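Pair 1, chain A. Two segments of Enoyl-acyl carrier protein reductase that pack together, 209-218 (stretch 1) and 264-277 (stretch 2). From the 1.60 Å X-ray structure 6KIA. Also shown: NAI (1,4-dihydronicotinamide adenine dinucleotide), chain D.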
# COMPACT_ATOMS: atom_id res chain seq x y z
N THR A 209 0.37 -4.75 8.62
CA THR A 209 -0.50 -4.27 7.56
C THR A 209 -1.91 -4.00 8.05
O THR A 209 -2.59 -3.12 7.52
CB THR A 209 -0.51 -5.31 6.41
OG1 THR A 209 0.84 -5.48 5.97
CG2 THR A 209 -1.41 -4.88 5.25
N ALA A 210 -2.33 -4.71 9.09
CA ALA A 210 -3.72 -4.58 9.54
C ALA A 210 -3.86 -4.06 10.97
O ALA A 210 -4.49 -3.01 11.19
CB ALA A 210 -4.44 -5.94 9.40
N ASN A 211 -3.30 -4.77 11.94
CA ASN A 211 -3.54 -4.42 13.33
C ASN A 211 -3.01 -3.05 13.76
O ASN A 211 -3.55 -2.43 14.67
CB ASN A 211 -2.98 -5.51 14.23
CG ASN A 211 -3.71 -6.82 14.05
OD1 ASN A 211 -4.85 -6.84 13.57
ND2 ASN A 211 -3.07 -7.93 14.41
N THR A 212 -1.97 -2.56 13.10
CA THR A 212 -1.50 -1.19 13.30
C THR A 212 -2.61 -0.14 13.10
O THR A 212 -2.58 0.90 13.75
CB THR A 212 -0.35 -0.86 12.34
OG1 THR A 212 -0.74 -1.22 11.00
CG2 THR A 212 0.89 -1.66 12.69
N PHE A 213 -3.55 -0.38 12.18
CA PHE A 213 -4.69 0.53 11.98
C PHE A 213 -5.59 0.54 13.20
O PHE A 213 -6.07 1.59 13.62
CB PHE A 213 -5.48 0.13 10.73
CG PHE A 213 -6.43 1.18 10.22
CD1 PHE A 213 -6.03 2.51 10.05
CD2 PHE A 213 -7.68 0.80 9.78
CE1 PHE A 213 -6.91 3.46 9.51
CE2 PHE A 213 -8.57 1.74 9.25
CZ PHE A 213 -8.18 3.07 9.11
N LEU A 214 -5.80 -0.65 13.77
CA LEU A 214 -6.59 -0.75 14.99
C LEU A 214 -5.88 -0.02 16.12
O LEU A 214 -6.53 0.67 16.90
CB LEU A 214 -6.85 -2.21 15.39
CG LEU A 214 -7.57 -2.36 16.74
CD1 LEU A 214 -9.00 -1.83 16.64
CD2 LEU A 214 -7.55 -3.80 17.24
N HIS A 215 -4.56 -0.17 16.21
CA HIS A 215 -3.81 0.47 17.28
C HIS A 215 -3.83 1.97 17.11
O HIS A 215 -3.81 2.71 18.08
CB HIS A 215 -2.37 -0.04 17.32
CG HIS A 215 -2.28 -1.50 17.60
ND1 HIS A 215 -3.11 -2.12 18.51
CD2 HIS A 215 -1.49 -2.46 17.08
CE1 HIS A 215 -2.82 -3.41 18.53
NE2 HIS A 215 -1.84 -3.65 17.68
N LEU A 216 -3.91 2.41 15.86
CA LEU A 216 -4.04 3.82 15.58
C LEU A 216 -5.38 4.34 16.05
O LEU A 216 -5.45 5.36 16.75
CB LEU A 216 -3.88 4.07 14.08
CG LEU A 216 -4.31 5.45 13.58
CD1 LEU A 216 -3.57 6.60 14.31
CD2 LEU A 216 -4.13 5.52 12.08
N ILE A 217 -6.44 3.62 15.71
CA ILE A 217 -7.78 4.06 16.06
C ILE A 217 -7.97 4.06 17.59
O ILE A 217 -8.53 5.00 18.17
CB ILE A 217 -8.84 3.18 15.37
CG1 ILE A 217 -8.83 3.49 13.87
CG2 ILE A 217 -10.24 3.49 15.93
CD1 ILE A 217 -9.60 2.49 13.01
N GLU A 218 -7.54 2.99 18.24
CA GLU A 218 -7.67 2.89 19.70
C GLU A 218 -6.75 3.86 20.44
O GLU A 218 -7.15 4.47 21.44
CB GLU A 218 -7.38 1.45 20.14
CG GLU A 218 -8.55 0.55 19.87
CD GLU A 218 -8.26 -0.90 20.19
OE1 GLU A 218 -7.11 -1.24 20.54
OE2 GLU A 218 -9.21 -1.70 20.13
N LYS A 264 -4.80 -11.57 2.91
CA LYS A 264 -5.49 -11.82 4.18
C LYS A 264 -5.41 -10.62 5.13
O LYS A 264 -6.40 -10.26 5.79
CB LYS A 264 -4.92 -13.08 4.84
CG LYS A 264 -5.28 -14.37 4.12
CD LYS A 264 -6.78 -14.63 4.25
CE LYS A 264 -7.21 -15.91 3.56
NZ LYS A 264 -8.70 -16.06 3.64
N ALA A 265 -4.22 -10.03 5.24
CA ALA A 265 -4.04 -8.87 6.12
C ALA A 265 -4.83 -7.67 5.60
O ALA A 265 -5.39 -6.91 6.39
CB ALA A 265 -2.55 -8.52 6.24
N LYS A 266 -4.88 -7.49 4.28
CA LYS A 266 -5.66 -6.36 3.74
C LYS A 266 -7.17 -6.56 4.01
O LYS A 266 -7.90 -5.59 4.18
CB LYS A 266 -5.41 -6.18 2.24
CG LYS A 266 -4.00 -5.61 1.90
CD LYS A 266 -3.83 -4.21 2.52
CE LYS A 266 -2.55 -3.54 2.02
NZ LYS A 266 -2.27 -2.20 2.63
N MET A 267 -7.64 -7.81 4.02
CA MET A 267 -9.06 -8.00 4.33
C MET A 267 -9.32 -7.81 5.83
O MET A 267 -10.41 -7.35 6.24
CB MET A 267 -9.55 -9.36 3.84
CG MET A 267 -9.72 -9.35 2.33
SD MET A 267 -10.36 -10.91 1.65
CE MET A 267 -8.98 -12.00 1.95
N ARG A 268 -8.33 -8.10 6.65
CA ARG A 268 -8.45 -7.82 8.07
C ARG A 268 -8.47 -6.31 8.32
O ARG A 268 -9.23 -5.80 9.16
CB ARG A 268 -7.31 -8.47 8.85
CG ARG A 268 -7.44 -8.33 10.35
CD ARG A 268 -6.32 -9.06 11.08
NE ARG A 268 -6.51 -8.99 12.52
CZ ARG A 268 -7.26 -9.83 13.22
NH1 ARG A 268 -7.86 -10.85 12.63
NH2 ARG A 268 -7.38 -9.66 14.53
N LEU A 269 -7.67 -5.58 7.55
CA LEU A 269 -7.67 -4.12 7.57
C LEU A 269 -9.06 -3.56 7.26
O LEU A 269 -9.58 -2.67 7.97
CB LEU A 269 -6.65 -3.58 6.58
CG LEU A 269 -6.55 -2.06 6.40
CD1 LEU A 269 -5.90 -1.44 7.65
CD2 LEU A 269 -5.77 -1.72 5.13
N GLU A 270 -9.67 -4.09 6.20
CA GLU A 270 -11.04 -3.72 5.85
C GLU A 270 -12.01 -3.98 7.01
O GLU A 270 -12.83 -3.12 7.35
CB GLU A 270 -11.51 -4.48 4.62
CG GLU A 270 -10.79 -4.06 3.36
CD GLU A 270 -11.08 -4.98 2.20
OE1 GLU A 270 -11.58 -6.10 2.43
OE2 GLU A 270 -10.77 -4.59 1.07
N ARG A 271 -11.90 -5.16 7.62
CA ARG A 271 -12.79 -5.48 8.74
C ARG A 271 -12.62 -4.52 9.93
O ARG A 271 -13.60 -4.16 10.58
CB ARG A 271 -12.59 -6.92 9.21
CG ARG A 271 -13.09 -7.94 8.20
CD ARG A 271 -13.17 -9.36 8.78
NE ARG A 271 -11.93 -9.85 9.38
CZ ARG A 271 -10.95 -10.45 8.71
NH1 ARG A 271 -11.05 -10.63 7.40
NH2 ARG A 271 -9.87 -10.87 9.36
N ILE A 272 -11.38 -4.12 10.21
CA ILE A 272 -11.14 -3.14 11.26
C ILE A 272 -11.87 -1.82 10.95
O ILE A 272 -12.54 -1.24 11.82
CB ILE A 272 -9.62 -2.89 11.45
CG1 ILE A 272 -8.95 -4.12 12.07
CG2 ILE A 272 -9.36 -1.66 12.33
CD1 ILE A 272 -7.44 -4.16 11.91
N ALA A 273 -11.78 -1.38 9.69
CA ALA A 273 -12.50 -0.16 9.28
C ALA A 273 -14.01 -0.31 9.45
O ALA A 273 -14.69 0.61 9.91
CB ALA A 273 -12.18 0.21 7.83
N GLU A 274 -14.55 -1.45 9.02
CA GLU A 274 -16.00 -1.68 9.12
C GLU A 274 -16.46 -1.70 10.58
O GLU A 274 -17.49 -1.06 10.92
CB GLU A 274 -16.37 -2.98 8.41
CG GLU A 274 -16.13 -2.92 6.92
CD GLU A 274 -16.24 -4.27 6.22
OE1 GLU A 274 -15.95 -5.30 6.85
OE2 GLU A 274 -16.63 -4.29 5.03
N ASP A 275 -15.69 -2.35 11.45
CA ASP A 275 -16.03 -2.42 12.88
C ASP A 275 -16.02 -1.02 13.48
O ASP A 275 -16.92 -0.64 14.23
CB ASP A 275 -15.05 -3.28 13.68
CG ASP A 275 -15.10 -4.76 13.32
OD1 ASP A 275 -16.14 -5.24 12.83
OD2 ASP A 275 -14.11 -5.46 13.63
N ALA A 276 -14.98 -0.25 13.15
CA ALA A 276 -14.88 1.13 13.64
C ALA A 276 -16.03 2.00 13.14
O ALA A 276 -16.58 2.82 13.90
CB ALA A 276 -13.51 1.75 13.25
N TRP A 277 -16.40 1.84 11.87
CA TRP A 277 -17.47 2.61 11.26
C TRP A 277 -18.80 2.37 11.97
O TRP A 277 -19.58 3.31 12.18
CB TRP A 277 -17.61 2.28 9.77
CG TRP A 277 -18.54 3.18 9.00
CD1 TRP A 277 -19.90 3.05 8.87
CD2 TRP A 277 -18.18 4.31 8.20
NE1 TRP A 277 -20.40 4.03 8.05
CE2 TRP A 277 -19.36 4.82 7.62
CE3 TRP A 277 -16.96 4.94 7.90
CZ2 TRP A 277 -19.37 5.94 6.77
CZ3 TRP A 277 -16.97 6.05 7.06
CH2 TRP A 277 -18.17 6.54 6.50
PA NAI D . 6.15 2.39 0.55
O1A NAI D . 6.47 3.80 0.15
O2A NAI D . 7.31 1.43 0.71
O5B NAI D . 5.28 2.48 1.88
C5B NAI D . 5.35 1.44 2.84
C4B NAI D . 4.79 2.10 4.14
O4B NAI D . 4.72 0.96 5.18
C3B NAI D . 5.57 3.01 4.61
O3B NAI D . 4.81 4.17 5.15
C2B NAI D . 6.40 2.26 5.82
O2B NAI D . 6.97 3.27 6.73
C1B NAI D . 5.52 1.49 6.36
N9A NAI D . 6.13 0.26 6.91
C8A NAI D . 6.75 -0.81 6.38
N7A NAI D . 7.11 -1.61 7.38
C5A NAI D . 6.71 -1.05 8.54
C6A NAI D . 6.87 -1.52 9.83
N6A NAI D . 7.47 -2.71 10.38
N1A NAI D . 6.39 -0.78 10.84
C2A NAI D . 5.77 0.41 10.59
N3A NAI D . 5.61 0.89 9.30
C4A NAI D . 6.10 0.13 8.27
O3 NAI D . 5.14 1.67 -0.55
PN NAI D . 3.57 1.92 -0.82
O1N NAI D . 3.32 3.36 -1.15
O2N NAI D . 3.26 0.97 -1.96
O5D NAI D . 2.78 1.51 0.50
C5D NAI D . 1.91 2.41 1.16
C4D NAI D . 0.54 1.71 1.30
O4D NAI D . -0.00 1.61 0.10
C3D NAI D . 0.70 0.28 1.80
O3D NAI D . -0.18 -0.02 2.83
C2D NAI D . 0.31 -0.53 0.54
O2D NAI D . -0.07 -1.89 0.94
C1D NAI D . -0.66 0.18 0.00
N1N NAI D . -0.90 -0.14 -1.40
C2N NAI D . 0.12 -0.31 -2.31
C3N NAI D . -0.16 -0.67 -3.63
C7N NAI D . 0.95 -0.83 -4.66
O7N NAI D . 0.75 -1.43 -5.71
N7N NAI D . 2.22 -0.25 -4.40
C4N NAI D . -1.47 -0.84 -4.07
C5N NAI D . -2.51 -0.62 -3.16
C6N NAI D . -2.22 -0.27 -1.83
O HOH W 1 -2.12 -1.57 5.38
O HOH W 2 -7.15 -6.63 15.21

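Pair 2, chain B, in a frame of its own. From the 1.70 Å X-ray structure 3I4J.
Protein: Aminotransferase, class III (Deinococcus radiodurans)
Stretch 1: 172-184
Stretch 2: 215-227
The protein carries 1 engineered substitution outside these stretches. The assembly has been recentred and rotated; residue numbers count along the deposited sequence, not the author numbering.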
# COMPACT_ATOMS: atom_id res chain seq x y z
N GLY B 172 -20.04 27.22 15.86
CA GLY B 172 -19.18 26.72 14.78
C GLY B 172 -18.41 27.73 13.95
O GLY B 172 -17.20 27.59 13.75
N ALA B 173 -19.10 28.75 13.44
CA ALA B 173 -18.45 29.76 12.62
C ALA B 173 -17.40 30.51 13.44
O ALA B 173 -16.30 30.77 12.97
CB ALA B 173 -19.48 30.73 12.07
N GLU B 174 -17.76 30.86 14.67
CA GLU B 174 -16.86 31.58 15.56
C GLU B 174 -15.61 30.74 15.84
O GLU B 174 -14.49 31.25 15.87
CB GLU B 174 -17.59 31.89 16.87
CG GLU B 174 -16.79 32.64 17.90
CD GLU B 174 -17.52 32.73 19.23
OE1 GLU B 174 -18.70 33.14 19.23
OE2 GLU B 174 -16.92 32.38 20.27
N ASP B 175 -15.82 29.44 16.03
CA ASP B 175 -14.72 28.51 16.32
C ASP B 175 -13.81 28.40 15.09
O ASP B 175 -12.58 28.37 15.22
CB ASP B 175 -15.31 27.14 16.69
CG ASP B 175 -14.29 26.20 17.33
OD1 ASP B 175 -13.47 26.67 18.15
OD2 ASP B 175 -14.33 24.99 17.03
N ALA B 176 -14.42 28.36 13.91
CA ALA B 176 -13.67 28.25 12.66
C ALA B 176 -12.82 29.49 12.38
O ALA B 176 -11.81 29.40 11.68
CB ALA B 176 -14.63 28.00 11.50
N GLU B 177 -13.22 30.63 12.92
CA GLU B 177 -12.47 31.87 12.71
C GLU B 177 -11.04 31.73 13.21
O GLU B 177 -10.17 32.54 12.88
CB GLU B 177 -13.18 33.04 13.39
CG GLU B 177 -14.30 33.62 12.54
CD GLU B 177 -13.77 34.35 11.31
OE1 GLU B 177 -14.45 34.33 10.26
OE2 GLU B 177 -12.68 34.95 11.40
N GLY B 178 -10.78 30.70 14.00
CA GLY B 178 -9.43 30.49 14.49
C GLY B 178 -8.50 30.26 13.30
O GLY B 178 -7.30 30.53 13.39
N LEU B 179 -9.06 29.79 12.19
CA LEU B 179 -8.26 29.54 10.99
C LEU B 179 -7.79 30.85 10.39
O LEU B 179 -6.66 30.96 9.91
CB LEU B 179 -9.07 28.73 9.96
CG LEU B 179 -8.36 28.43 8.63
CD1 LEU B 179 -7.04 27.71 8.88
CD2 LEU B 179 -9.27 27.59 7.74
N ARG B 180 -8.66 31.87 10.40
CA ARG B 180 -8.26 33.16 9.86
C ARG B 180 -7.13 33.71 10.72
O ARG B 180 -6.15 34.24 10.21
CB ARG B 180 -9.43 34.15 9.86
CG ARG B 180 -9.09 35.46 9.15
CD ARG B 180 -10.12 36.55 9.43
NE ARG B 180 -11.47 36.11 9.11
CZ ARG B 180 -12.03 36.17 7.91
NH1 ARG B 180 -11.35 36.64 6.87
NH2 ARG B 180 -13.27 35.74 7.74
N ALA B 181 -7.27 33.58 12.04
CA ALA B 181 -6.27 34.07 12.98
C ALA B 181 -4.90 33.43 12.73
O ALA B 181 -3.88 34.10 12.75
CB ALA B 181 -6.72 33.81 14.42
N LEU B 182 -4.90 32.12 12.50
CA LEU B 182 -3.65 31.41 12.24
C LEU B 182 -3.05 31.86 10.91
O LEU B 182 -1.84 32.07 10.80
CB LEU B 182 -3.90 29.89 12.20
CG LEU B 182 -2.67 29.04 11.86
CD1 LEU B 182 -1.53 29.39 12.80
CD2 LEU B 182 -3.02 27.56 11.97
N LEU B 183 -3.90 32.02 9.90
CA LEU B 183 -3.44 32.45 8.60
C LEU B 183 -2.79 33.82 8.70
O LEU B 183 -1.74 34.07 8.09
CB LEU B 183 -4.61 32.49 7.61
CG LEU B 183 -5.00 31.13 7.03
CD1 LEU B 183 -6.35 31.23 6.33
CD2 LEU B 183 -3.93 30.68 6.05
N GLU B 184 -3.40 34.71 9.48
CA GLU B 184 -2.87 36.06 9.65
C GLU B 184 -1.48 36.07 10.26
O GLU B 184 -0.62 36.83 9.83
CB GLU B 184 -3.82 36.89 10.52
CG GLU B 184 -5.23 36.99 9.95
CD GLU B 184 -6.18 37.73 10.87
OE1 GLU B 184 -6.18 37.46 12.09
OE2 GLU B 184 -6.94 38.59 10.36
N GLU B 215 -18.51 25.41 6.98
CA GLU B 215 -19.01 26.39 6.03
C GLU B 215 -18.05 27.58 6.10
O GLU B 215 -17.64 28.13 5.07
CB GLU B 215 -20.43 26.84 6.40
CG GLU B 215 -21.51 25.77 6.19
CD GLU B 215 -21.69 24.84 7.37
OE1 GLU B 215 -20.83 24.81 8.28
OE2 GLU B 215 -22.71 24.12 7.40
N ARG B 216 -17.69 27.97 7.33
CA ARG B 216 -16.78 29.09 7.54
C ARG B 216 -15.36 28.73 7.09
O ARG B 216 -14.67 29.55 6.49
CB ARG B 216 -16.79 29.52 9.01
CG ARG B 216 -15.85 30.69 9.35
CD ARG B 216 -16.11 31.92 8.48
NE ARG B 216 -17.50 32.35 8.56
CZ ARG B 216 -18.03 33.01 9.59
NH1 ARG B 216 -17.28 33.33 10.64
NH2 ARG B 216 -19.32 33.33 9.58
N VAL B 217 -14.93 27.50 7.36
CA VAL B 217 -13.60 27.06 6.93
C VAL B 217 -13.50 27.15 5.40
O VAL B 217 -12.51 27.64 4.86
CB VAL B 217 -13.31 25.60 7.36
CG1 VAL B 217 -12.08 25.06 6.62
CG2 VAL B 217 -13.06 25.54 8.86
N ARG B 218 -14.52 26.65 4.71
CA ARG B 218 -14.55 26.67 3.24
C ARG B 218 -14.37 28.11 2.73
O ARG B 218 -13.57 28.36 1.83
CB ARG B 218 -15.88 26.10 2.74
CG ARG B 218 -16.12 26.23 1.23
CD ARG B 218 -15.22 25.31 0.42
NE ARG B 218 -13.91 25.89 0.14
CZ ARG B 218 -12.93 25.25 -0.51
NH1 ARG B 218 -13.12 24.01 -0.94
NH2 ARG B 218 -11.78 25.86 -0.73
N ASP B 219 -15.12 29.03 3.32
CA ASP B 219 -15.06 30.44 2.94
C ASP B 219 -13.70 31.07 3.23
O ASP B 219 -13.15 31.78 2.40
CB ASP B 219 -16.17 31.23 3.63
CG ASP B 219 -17.55 30.87 3.11
OD1 ASP B 219 -17.65 30.28 2.01
OD2 ASP B 219 -18.55 31.18 3.80
N ILE B 220 -13.16 30.80 4.42
CA ILE B 220 -11.86 31.35 4.77
C ILE B 220 -10.80 30.84 3.79
O ILE B 220 -9.91 31.59 3.38
CB ILE B 220 -11.46 30.96 6.22
CG1 ILE B 220 -12.38 31.67 7.21
CG2 ILE B 220 -10.01 31.32 6.49
CD1 ILE B 220 -12.28 33.16 7.14
N CYS B 221 -10.89 29.57 3.42
CA CYS B 221 -9.94 28.98 2.49
C CYS B 221 -10.05 29.65 1.12
O CYS B 221 -9.04 29.93 0.47
CB CYS B 221 -10.15 27.46 2.37
SG CYS B 221 -9.56 26.51 3.82
N ASP B 222 -11.28 29.91 0.68
CA ASP B 222 -11.48 30.56 -0.61
C ASP B 222 -10.89 31.97 -0.61
O ASP B 222 -10.25 32.39 -1.58
CB ASP B 222 -12.97 30.63 -0.96
CG ASP B 222 -13.55 29.27 -1.33
OD1 ASP B 222 -12.76 28.37 -1.68
OD2 ASP B 222 -14.79 29.12 -1.28
N GLU B 223 -11.10 32.71 0.48
CA GLU B 223 -10.57 34.07 0.58
C GLU B 223 -9.05 34.08 0.57
O GLU B 223 -8.44 34.92 -0.08
CB GLU B 223 -11.06 34.75 1.86
CG GLU B 223 -12.53 35.09 1.87
CD GLU B 223 -12.96 35.85 3.11
OE1 GLU B 223 -14.17 36.09 3.26
OE2 GLU B 223 -12.09 36.22 3.93
N ALA B 224 -8.45 33.13 1.29
CA ALA B 224 -7.00 33.04 1.38
C ALA B 224 -6.34 32.41 0.16
O ALA B 224 -5.14 32.54 -0.04
CB ALA B 224 -6.60 32.27 2.65
N GLY B 225 -7.13 31.72 -0.65
CA GLY B 225 -6.59 31.08 -1.84
C GLY B 225 -5.83 29.80 -1.54
O GLY B 225 -4.95 29.41 -2.31
N ILE B 226 -6.15 29.15 -0.42
CA ILE B 226 -5.48 27.90 -0.06
C ILE B 226 -6.34 26.68 -0.37
O ILE B 226 -7.57 26.77 -0.46
CB ILE B 226 -5.08 27.87 1.45
CG1 ILE B 226 -6.33 27.88 2.33
CG2 ILE B 226 -4.16 29.06 1.75
CD1 ILE B 226 -6.05 27.67 3.82
N ILE B 227 -5.69 25.54 -0.56
CA ILE B 227 -6.39 24.29 -0.88
C ILE B 227 -6.98 23.66 0.37
O ILE B 227 -6.28 23.46 1.36
CB ILE B 227 -5.41 23.27 -1.53
CG1 ILE B 227 -4.92 23.80 -2.89
CG2 ILE B 227 -6.09 21.92 -1.70
CD1 ILE B 227 -6.01 23.89 -3.94

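Two helical segments run side by side in nearly the same direction in both pairs, and the backbones of 14 central residues superpose with an RMSD of 0.4 Å. In pair 1 the helices lie 21° apart in direction, with axes 7.9 Å apart at closest approach. In pair 2 helix 178-184 makes 27° with helix 215-224 at 9.9 Å, and the preceding short helix 172-176 makes 38° at 8.7 Å. The buried area is similar, 562 Å² in pair 1 and 584 Å² in pair 2.

A shared feature at the centre of the contact is an isoleucine directed at the partner helix: Ile A272 and Ile B220 coincide, with side-chain centres 0.5 Å apart. Ile A272 fits as a knob among Ala A210, Asn A211, Phe A213 and Leu A214; its CD1 comes within 3.2 Å of Ala A210 O, and its CG2 lies 3.9 Å from Phe A213 CD2. Ile B220 meets leucines at the positions of Phe A213 and Ile A217, its CG2 lying 4.0 Å from Leu B179 CG and 3.7 Å from Leu B183 CD1.

Small residues match where the helices come close. Ala A210, equivalent to Ala B176, is itself a knob among Ala A265, Arg A268, Leu A269 and Ile A272, and its CB lies 3.3 Å from Ala A265 O. Ala B176 CB rests 3.6 Å from Arg B216 CB and 3.9 Å from Val B217 CG2. One turn on, Phe A213 matches Leu B179. Phe A213 reaches Leu A269 CD1 through its CB at 3.5 Å and presents its ring edge to Ala A273, CE2 to CB 4.2 Å. Leu B179 covers the corresponding pair with its CD2, 3.9 Å from Val B217 CG1 and 4.1 Å from Cys B221 SG. Farther along, Ile A217 and Leu B183 perform the same task against matching alanines: Ile A217 CD1 to Ala A276 CB is 4.0 Å, and Leu B183 CD1 to Ala B224 CB is 3.8 Å.

The polar flank differs more. Arg A268 and Arg B216 are equivalent, and each meets the residue matched at Asn A211 and Glu B177. In pair 1 the neutral amide accepts a well-aligned hydrogen bond, Arg A268 NE to Asn A211 OD1 at 2.9 Å and 165°; a water bridges the same OD1 (2.8 Å) and Arg A268 NH2 (3.1 Å). In pair 2 the carboxylate supplies charge: Arg B216 NH1 to Glu B177 OE1 at 3.0 Å is a salt bridge, although its hydrogen bond is weak at 130°. Glu B177 also binds within its own stretch, with Arg B180 NE 2.8 Å from Glu B177 OE2.

Arg B180 replaces Leu A214. The leucine adds an apolar contact, Leu A214 CB to Ile A272 CG2 at 4.0 Å, whereas Arg B180 crosses to Glu B223, NH1 to OE2 3.1 Å, in a second salt bridge. Asp A275, the match of Glu B223, makes no contact across pair 1.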